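Local coordinates for S12 family peptidase (Streptomyces sp. 82F2, PDB 3WWX), which probably hydrolyses amide bonds as a D-stereospecific amidohydrolase of the serine beta-lactamase-like S12 peptidase family, at residues T57-A68 with P261-T269; G84-D92 with V140-P148. One frame throughout, in Å; residues are numbered along the deposited sequence.

Contact 1: residues T57-A68 with P261-T269; sequences TFTATVLLQLQA and PKSALNEMT
The amide of Gln67 and the carboxylate of Glu267 stand nearly upright to one another, their planes 82° apart. They flank a helix pair of the penicillin-recognising fold, in which helix 55-68 starts within the family's Ser-x-x-Lys sequence. Gln67 NE2 donates within its own amide plane to Glu267 OE1 at 2.9 Å, in a nearly straight bond that arrives from above the carboxylate plane. A water donates to Gln67 OE1 at 2.7 Å and, more loosely, to Glu267 OE2 at 3.2 Å, which closes a small ring of polar groups. Arg99 forms a salt bridge with Glu267 OE1 and the backbone N of Leu74 bonds Gln67 OE1, so both ends of the pair have second partners.

The axis of segment 57-68 passes 9.7 Å from that of helix 262-268, the two running at 140°, roughly antiparallel. Met268 acts as a single knob in the hole made by Thr57, Ala60, Thr61 and Leu64. CG of Met268 lies anti to the backbone N (chi1 -166°), which directs the thioether into the interface, while the bend at its last torsion places the methyl CE 3.5 Å from Thr61 OG1. One turn further along the helix, Leu64 CD1 lies alongside Met268 CB at 3.7 Å, and its other methyl, CD2, faces Ala264. At the far end Ala68 CB meets the ring carbon CG of Pro261. Next to the Met268 methyl, the buried Thr61 OG1 donates to Thr57 O at 2.8 Å, from the face of that carbonyl opposite Thr61 N.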
loop_
_atom_site.group_PDB
_atom_site.type_symbol
_atom_site.label_atom_id
_atom_site.label_comp_id
_atom_site.label_asym_id
_atom_site.label_seq_id
_atom_site.Cartn_x
_atom_site.Cartn_y
_atom_site.Cartn_z
ATOM N N THR A 57 2.797 -3.248 2.708
ATOM C CA THR A 57 4.063 -3.968 2.715
ATOM C C THR A 57 4.766 -3.804 4.062
ATOM O O THR A 57 5.395 -4.746 4.562
ATOM C CB THR A 57 4.975 -3.491 1.592
ATOM O OG1 THR A 57 4.253 -3.469 0.361
ATOM C CG2 THR A 57 6.168 -4.416 1.467
ATOM N N PHE A 58 4.657 -2.615 4.656
ATOM C CA PHE A 58 5.226 -2.381 5.982
ATOM C C PHE A 58 4.533 -3.262 7.022
ATOM O O PHE A 58 5.172 -3.913 7.843
ATOM C CB PHE A 58 5.117 -0.909 6.371
ATOM C CG PHE A 58 5.996 0.003 5.553
ATOM C CD1 PHE A 58 5.557 0.495 4.332
ATOM C CD2 PHE A 58 7.246 0.381 6.000
ATOM C CE1 PHE A 58 6.346 1.345 3.563
ATOM C CE2 PHE A 58 8.049 1.230 5.217
ATOM C CZ PHE A 58 7.594 1.715 4.018
ATOM N N THR A 59 3.211 -3.285 6.997
ATOM C CA THR A 59 2.447 -4.112 7.913
ATOM C C THR A 59 2.816 -5.591 7.812
ATOM O O THR A 59 3.047 -6.262 8.843
ATOM C CB THR A 59 0.949 -3.889 7.639
ATOM O OG1 THR A 59 0.673 -2.499 7.830
ATOM C CG2 THR A 59 0.067 -4.733 8.537
ATOM N N ALA A 60 2.900 -6.105 6.582
ATOM C CA ALA A 60 3.284 -7.508 6.370
ATOM C C ALA A 60 4.697 -7.787 6.853
ATOM O O ALA A 60 4.956 -8.844 7.430
ATOM C CB ALA A 60 3.143 -7.893 4.916
ATOM N N THR A 61 5.608 -6.859 6.620
ATOM C CA THR A 61 7.000 -7.043 7.047
ATOM C C THR A 61 7.076 -7.215 8.560
ATOM O O THR A 61 7.779 -8.084 9.052
ATOM C CB THR A 61 7.877 -5.863 6.595
ATOM O OG1 THR A 61 7.907 -5.818 5.164
ATOM C CG2 THR A 61 9.326 -6.022 7.087
ATOM N N VAL A 62 6.334 -6.413 9.296
ATOM C CA VAL A 62 6.341 -6.532 10.757
ATOM C C VAL A 62 5.854 -7.909 11.176
ATOM O O VAL A 62 6.463 -8.556 12.030
ATOM C CB VAL A 62 5.488 -5.442 11.407
ATOM C CG1 VAL A 62 5.282 -5.721 12.892
ATOM C CG2 VAL A 62 6.126 -4.092 11.194
ATOM N N LEU A 63 4.759 -8.391 10.591
ATOM C CA LEU A 63 4.237 -9.694 10.987
ATOM C C LEU A 63 5.201 -10.804 10.634
ATOM O O LEU A 63 5.313 -11.781 11.374
ATOM C CB LEU A 63 2.875 -9.960 10.365
ATOM C CG LEU A 63 1.782 -9.276 11.163
ATOM C CD1 LEU A 63 0.544 -9.144 10.315
ATOM C CD2 LEU A 63 1.471 -10.063 12.440
ATOM N N LEU A 64 5.898 -10.676 9.512
ATOM C CA LEU A 64 6.906 -11.678 9.169
ATOM C C LEU A 64 8.100 -11.653 10.122
ATOM O O LEU A 64 8.640 -12.715 10.449
ATOM C CB LEU A 64 7.316 -11.514 7.698
ATOM C CG LEU A 64 6.256 -12.047 6.727
ATOM C CD1 LEU A 64 6.380 -11.389 5.358
ATOM C CD2 LEU A 64 6.377 -13.566 6.592
ATOM N N GLN A 65 8.502 -10.481 10.579
ATOM C CA GLN A 65 9.515 -10.414 11.624
ATOM C C GLN A 65 9.027 -11.069 12.902
ATOM O O GLN A 65 9.773 -11.822 13.535
ATOM C CB GLN A 65 9.936 -8.981 11.906
ATOM C CG GLN A 65 10.713 -8.308 10.782
ATOM C CD GLN A 65 11.346 -7.023 11.237
ATOM O OE1 GLN A 65 11.013 -6.491 12.297
ATOM N NE2 GLN A 65 12.291 -6.512 10.450
ATOM N N LEU A 66 7.794 -10.790 13.303
ATOM C CA LEU A 66 7.282 -11.374 14.540
ATOM C C LEU A 66 7.243 -12.895 14.448
ATOM O O LEU A 66 7.539 -13.586 15.426
ATOM C CB LEU A 66 5.900 -10.803 14.888
ATOM C CG LEU A 66 5.876 -9.313 15.231
ATOM C CD1 LEU A 66 4.436 -8.823 15.259
ATOM C CD2 LEU A 66 6.581 -9.042 16.570
ATOM N N GLN A 67 6.911 -13.421 13.272
ATOM C CA GLN A 67 6.921 -14.862 13.071
ATOM C C GLN A 67 8.354 -15.401 13.173
ATOM O O GLN A 67 8.580 -16.470 13.763
ATOM C CB GLN A 67 6.275 -15.264 11.742
ATOM C CG GLN A 67 6.414 -16.762 11.457
ATOM C CD GLN A 67 5.692 -17.222 10.222
ATOM O OE1 GLN A 67 4.690 -17.944 10.304
ATOM N NE2 GLN A 67 6.205 -16.835 9.058
ATOM N N ALA A 68 9.305 -14.685 12.587
ATOM C CA ALA A 68 10.722 -15.075 12.630
ATOM C C ALA A 68 11.250 -15.071 14.062
ATOM O O ALA A 68 12.205 -15.789 14.372
ATOM C CB ALA A 68 11.538 -14.144 11.784
ATOM N N PRO A 261 14.649 -12.836 7.543
ATOM C CA PRO A 261 15.450 -14.005 7.171
ATOM C C PRO A 261 14.908 -14.684 5.908
ATOM O O PRO A 261 13.787 -14.399 5.444
ATOM C CB PRO A 261 15.343 -14.917 8.402
ATOM C CG PRO A 261 14.066 -14.532 9.046
ATOM C CD PRO A 261 13.840 -13.068 8.747
ATOM N N LYS A 262 15.704 -15.595 5.359
ATOM C CA LYS A 262 15.379 -16.259 4.100
ATOM C C LYS A 262 13.994 -16.877 4.095
ATOM O O LYS A 262 13.262 -16.744 3.115
ATOM C CB LYS A 262 16.408 -17.371 3.815
ATOM C CG LYS A 262 15.999 -18.374 2.706
ATOM C CD LYS A 262 16.478 -19.802 2.987
ATOM C CE LYS A 262 17.989 -19.916 2.886
ATOM N NZ LYS A 262 18.465 -21.346 2.934
ATOM N N SER A 263 13.645 -17.598 5.156
ATOM C CA SER A 263 12.378 -18.323 5.167
ATOM C C SER A 263 11.238 -17.321 5.103
ATOM O O SER A 263 10.238 -17.552 4.434
ATOM C CB SER A 263 12.238 -19.187 6.427
ATOM O OG SER A 263 12.365 -18.396 7.593
ATOM N N ALA A 264 11.398 -16.217 5.823
ATOM C CA ALA A 264 10.353 -15.191 5.876
ATOM C C ALA A 264 10.185 -14.494 4.530
ATOM O O ALA A 264 9.056 -14.311 4.041
ATOM C CB ALA A 264 10.659 -14.205 6.944
ATOM N N LEU A 265 11.287 -14.084 3.904
ATOM C CA LEU A 265 11.175 -13.476 2.586
ATOM C C LEU A 265 10.617 -14.464 1.561
ATOM O O LEU A 265 9.896 -14.102 0.628
ATOM C CB LEU A 265 12.525 -12.923 2.128
ATOM C CG LEU A 265 12.538 -12.101 0.834
ATOM C CD1 LEU A 265 11.540 -10.950 0.884
ATOM C CD2 LEU A 265 13.918 -11.573 0.585
ATOM N N ASN A 266 10.946 -15.742 1.722
ATOM C CA ASN A 266 10.372 -16.755 0.844
ATOM C C ASN A 266 8.842 -16.833 0.973
ATOM O O ASN A 266 8.134 -16.967 -0.026
ATOM C CB ASN A 266 10.935 -18.132 1.181
ATOM C CG ASN A 266 10.400 -19.203 0.268
ATOM O OD1 ASN A 266 10.584 -19.148 -0.954
ATOM N ND2 ASN A 266 9.713 -20.184 0.848
ATOM N N GLU A 267 8.340 -16.772 2.199
ATOM C CA GLU A 267 6.892 -16.742 2.430
ATOM C C GLU A 267 6.289 -15.491 1.809
ATOM O O GLU A 267 5.237 -15.559 1.191
ATOM C CB GLU A 267 6.576 -16.822 3.918
ATOM C CG GLU A 267 6.838 -18.232 4.490
ATOM C CD GLU A 267 6.393 -18.426 5.935
ATOM O OE1 GLU A 267 5.496 -17.704 6.410
ATOM O OE2 GLU A 267 6.950 -19.331 6.609
ATOM N N MET A 268 6.967 -14.362 1.969
ATOM C CA MET A 268 6.452 -13.104 1.457
ATOM C C MET A 268 6.309 -13.130 -0.053
ATOM O O MET A 268 5.374 -12.542 -0.603
ATOM C CB MET A 268 7.368 -11.957 1.851
ATOM C CG MET A 268 6.728 -10.597 1.635
ATOM S SD MET A 268 7.814 -9.270 2.183
ATOM C CE MET A 268 6.601 -8.159 2.890
ATOM N N THR A 269 7.250 -13.801 -0.720
ATOM C CA THR A 269 7.281 -13.871 -2.174
ATOM C C THR A 269 6.613 -15.141 -2.727
ATOM O O THR A 269 6.737 -15.425 -3.919
ATOM C CB THR A 269 8.719 -13.798 -2.719
ATOM O OG1 THR A 269 9.503 -14.861 -2.152
ATOM C CG2 THR A 269 9.344 -12.468 -2.388
HETATM O O HOH W 1 4.816 -20.212 8.821
#

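Contact 2: residues G84-D92 with V140-P148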
loop_
_atom_site.group_PDB
_atom_site.type_symbol
_atom_site.label_atom_id
_atom_site.label_comp_id
_atom_site.label_asym_id
_atom_site.label_seq_id
_atom_site.Cartn_x
_atom_site.Cartn_y
_atom_site.Cartn_z
ATOM N N GLY A 84 -13.461 -13.534 18.716
ATOM C CA GLY A 84 -14.770 -12.944 18.517
ATOM C C GLY A 84 -14.857 -11.789 17.534
ATOM O O GLY A 84 -15.941 -11.291 17.284
ATOM N N VAL A 85 -13.732 -11.372 16.963
ATOM C CA VAL A 85 -13.708 -10.153 16.150
ATOM C C VAL A 85 -14.227 -10.397 14.746
ATOM O O VAL A 85 -14.924 -9.546 14.191
ATOM C CB VAL A 85 -12.279 -9.566 16.094
ATOM C CG1 VAL A 85 -12.178 -8.356 15.130
ATOM C CG2 VAL A 85 -11.854 -9.149 17.487
ATOM N N VAL A 86 -13.865 -11.526 14.151
ATOM C CA VAL A 86 -14.282 -11.834 12.782
ATOM C C VAL A 86 -15.377 -12.901 12.850
ATOM O O VAL A 86 -15.073 -14.092 12.828
ATOM C CB VAL A 86 -13.066 -12.292 11.938
ATOM C CG1 VAL A 86 -13.480 -12.588 10.494
ATOM C CG2 VAL A 86 -11.960 -11.223 11.949
ATOM N N ARG A 87 -16.649 -12.487 12.979
ATOM C CA ARG A 87 -17.773 -13.435 13.165
ATOM C C ARG A 87 -19.083 -13.099 12.417
ATOM O O ARG A 87 -20.072 -13.821 12.500
ATOM C CB ARG A 87 -18.131 -13.534 14.662
ATOM C CG ARG A 87 -17.037 -14.095 15.528
ATOM C CD ARG A 87 -16.759 -15.553 15.185
ATOM N NE ARG A 87 -16.022 -16.211 16.260
ATOM C CZ ARG A 87 -16.594 -16.800 17.307
ATOM N NH1 ARG A 87 -17.919 -16.836 17.423
ATOM N NH2 ARG A 87 -15.840 -17.357 18.241
ATOM N N GLY A 88 -19.102 -12.006 11.695
ATOM C CA GLY A 88 -20.370 -11.467 11.228
ATOM C C GLY A 88 -20.865 -12.007 9.914
ATOM O O GLY A 88 -20.119 -12.090 8.948
ATOM N N ASN A 89 -22.147 -12.374 9.870
ATOM C CA ASN A 89 -22.851 -12.731 8.649
ATOM C C ASN A 89 -22.086 -13.714 7.760
ATOM O O ASN A 89 -22.011 -13.514 6.549
ATOM C CB ASN A 89 -23.198 -11.449 7.868
ATOM C CG ASN A 89 -24.464 -11.581 7.019
ATOM O OD1 ASN A 89 -24.995 -12.671 6.848
ATOM N ND2 ASN A 89 -24.939 -10.462 6.471
ATOM N N GLY A 90 -21.494 -14.738 8.376
ATOM C CA GLY A 90 -20.764 -15.765 7.660
ATOM C C GLY A 90 -19.254 -15.660 7.776
ATOM O O GLY A 90 -18.535 -16.633 7.524
ATOM N N HIS A 91 -18.749 -14.487 8.128
ATOM C CA HIS A 91 -17.321 -14.360 8.394
ATOM C C HIS A 91 -16.957 -15.210 9.597
ATOM O O HIS A 91 -17.665 -15.213 10.595
ATOM C CB HIS A 91 -16.960 -12.906 8.704
ATOM C CG HIS A 91 -16.949 -12.008 7.502
ATOM N ND1 HIS A 91 -18.021 -11.208 7.132
ATOM C CD2 HIS A 91 -15.986 -11.776 6.581
ATOM C CE1 HIS A 91 -17.702 -10.518 6.058
ATOM N NE2 HIS A 91 -16.468 -10.848 5.701
ATOM N N ASP A 92 -15.822 -15.898 9.536
ATOM C CA ASP A 92 -15.435 -16.770 10.630
ATOM C C ASP A 92 -13.926 -16.845 10.797
ATOM O O ASP A 92 -13.228 -17.579 10.071
ATOM C CB ASP A 92 -15.980 -18.173 10.373
ATOM C CG ASP A 92 -15.866 -19.069 11.578
ATOM O OD1 ASP A 92 -15.201 -18.663 12.558
ATOM O OD2 ASP A 92 -16.450 -20.179 11.533
ATOM N N VAL A 140 -13.527 -2.667 11.096
ATOM C CA VAL A 140 -13.871 -4.079 11.006
ATOM C C VAL A 140 -15.387 -4.242 11.205
ATOM O O VAL A 140 -16.032 -5.023 10.491
ATOM C CB VAL A 140 -13.058 -4.901 12.013
ATOM C CG1 VAL A 140 -13.544 -6.335 12.061
ATOM C CG2 VAL A 140 -11.559 -4.840 11.674
ATOM N N ALA A 141 -15.972 -3.502 12.137
ATOM C CA ALA A 141 -17.426 -3.588 12.351
ATOM C C ALA A 141 -18.198 -3.293 11.077
ATOM O O ALA A 141 -19.203 -3.965 10.779
ATOM C CB ALA A 141 -17.876 -2.621 13.446
ATOM N N VAL A 142 -17.755 -2.295 10.322
ATOM C CA VAL A 142 -18.409 -1.956 9.075
ATOM C C VAL A 142 -18.476 -3.190 8.159
ATOM O O VAL A 142 -19.515 -3.494 7.559
ATOM C CB VAL A 142 -17.680 -0.784 8.373
ATOM C CG1 VAL A 142 -18.133 -0.614 6.936
ATOM C CG2 VAL A 142 -17.894 0.506 9.132
ATOM N N ALA A 143 -17.371 -3.904 8.046
ATOM C CA ALA A 143 -17.313 -5.102 7.217
ATOM C C ALA A 143 -18.157 -6.247 7.732
ATOM O O ALA A 143 -18.697 -7.016 6.941
ATOM C CB ALA A 143 -15.850 -5.550 7.054
ATOM N N MET A 144 -18.283 -6.360 9.052
ATOM C CA MET A 144 -18.920 -7.522 9.672
ATOM C C MET A 144 -20.448 -7.502 9.598
ATOM O O MET A 144 -21.089 -8.466 10.008
ATOM C CB MET A 144 -18.433 -7.670 11.110
ATOM C CG MET A 144 -16.936 -8.025 11.205
ATOM S SD MET A 144 -16.468 -9.588 10.461
ATOM C CE MET A 144 -15.780 -9.048 8.886
ATOM N N ALA A 145 -21.026 -6.451 9.038
ATOM C CA ALA A 145 -22.452 -6.460 8.713
ATOM C C ALA A 145 -22.736 -7.369 7.528
ATOM O O ALA A 145 -23.872 -7.803 7.324
ATOM C CB ALA A 145 -22.910 -5.055 8.397
ATOM N N HIS A 146 -21.695 -7.682 6.764
ATOM C CA HIS A 146 -21.865 -8.236 5.434
ATOM C C HIS A 146 -21.357 -9.655 5.320
ATOM O O HIS A 146 -20.557 -10.106 6.132
ATOM C CB HIS A 146 -21.078 -7.390 4.436
ATOM C CG HIS A 146 -21.465 -5.951 4.433
ATOM N ND1 HIS A 146 -22.693 -5.524 3.962
ATOM C CD2 HIS A 146 -20.826 -4.844 4.874
ATOM C CE1 HIS A 146 -22.773 -4.211 4.085
ATOM N NE2 HIS A 146 -21.646 -3.771 4.626
ATOM N N GLU A 147 -21.811 -10.350 4.279
ATOM C CA GLU A 147 -21.328 -11.683 3.977
ATOM C C GLU A 147 -19.928 -11.610 3.386
ATOM O O GLU A 147 -19.601 -10.668 2.697
ATOM C CB GLU A 147 -22.269 -12.345 2.961
ATOM C CG GLU A 147 -22.067 -13.828 2.776
ATOM C CD GLU A 147 -23.157 -14.476 1.918
ATOM O OE1 GLU A 147 -23.643 -13.840 0.947
ATOM O OE2 GLU A 147 -23.517 -15.630 2.224
ATOM N N PRO A 148 -19.104 -12.628 3.624
ATOM C CA PRO A 148 -17.818 -12.693 2.925
ATOM C C PRO A 148 -17.970 -12.731 1.421
ATOM O O PRO A 148 -19.016 -13.108 0.895
ATOM C CB PRO A 148 -17.237 -14.033 3.401
ATOM C CG PRO A 148 -17.926 -14.327 4.661
ATOM C CD PRO A 148 -19.304 -13.783 4.517
#
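A loop packs here against the C-terminal part of helix 136-144 and the chain that follows it (residues 140-148), on the outer side of the helical part of the molecule; the loop, residues 84-92, lies between helices 78-81 and 98-102. His91 is the centre of the contact, its imidazole held between two side chains. The methyl CE of Met144 sits over one face, 3.4 Å from the ring centroid, and CG of Pro148 lies over the other, 3.7 Å from the same His91 centroid; both are CH-pi contacts almost on the ring normal. Met144 bends at chi2 (-62°) and again at chi3 (101°), which brings CE over the ring and leaves SD beside Val86. At the ring edge, His91 ND1 donates in plane to Gly88 O at 2.9 Å. That carbonyl also accepts from His91 N, while NE2 is engaged by the backbone N of Tyr109; the ND1 and NE2 bonds together hold the ring's rotation.

Backbones come close where Gly88, lacking a side chain, lets its CA approach Met144 O to 3.3 Å in a CA-H...O contact. A second one joins Glu147 CA to Asn89 O at 3.2 Å. Asn89 ND2 adds a bond to Ala145 O at 3.0 Å, straight at the hydrogen (166°), in the plane of the Asn89 amide but tilted from the carbonyl plane of Ala145. One turn before Met144, Val140 CG1 touches Val85 CG1 at 3.9 Å. The pairing belongs to the helical region of the serine beta-lactamase-like fold, where residues 140-148 precede the family's Tyr-Ser-Asn sequence.

Overall arrangement
Contact 2 is nested along the chain inside the long excursion that contact 1 closes, yet the two do not touch: their centres are 26 Å apart and their nearest atoms about 12 Å. Helix 160-174 lies between them, receiving Leu63 of segment 57-68 on Ala166 and Ile170, and Val86 and Val140 of the second contact on Leu165. Arg99, on the helix that follows the 84-92 loop, pairs with Glu267. Neither contact supplies a residue to the octane 1,8-diamine pocket formed by residues such as Phe122, Ser213 and His306. The centre of contact 1 is about 16 Å from the centre of the chain, that of contact 2 about 23 Å.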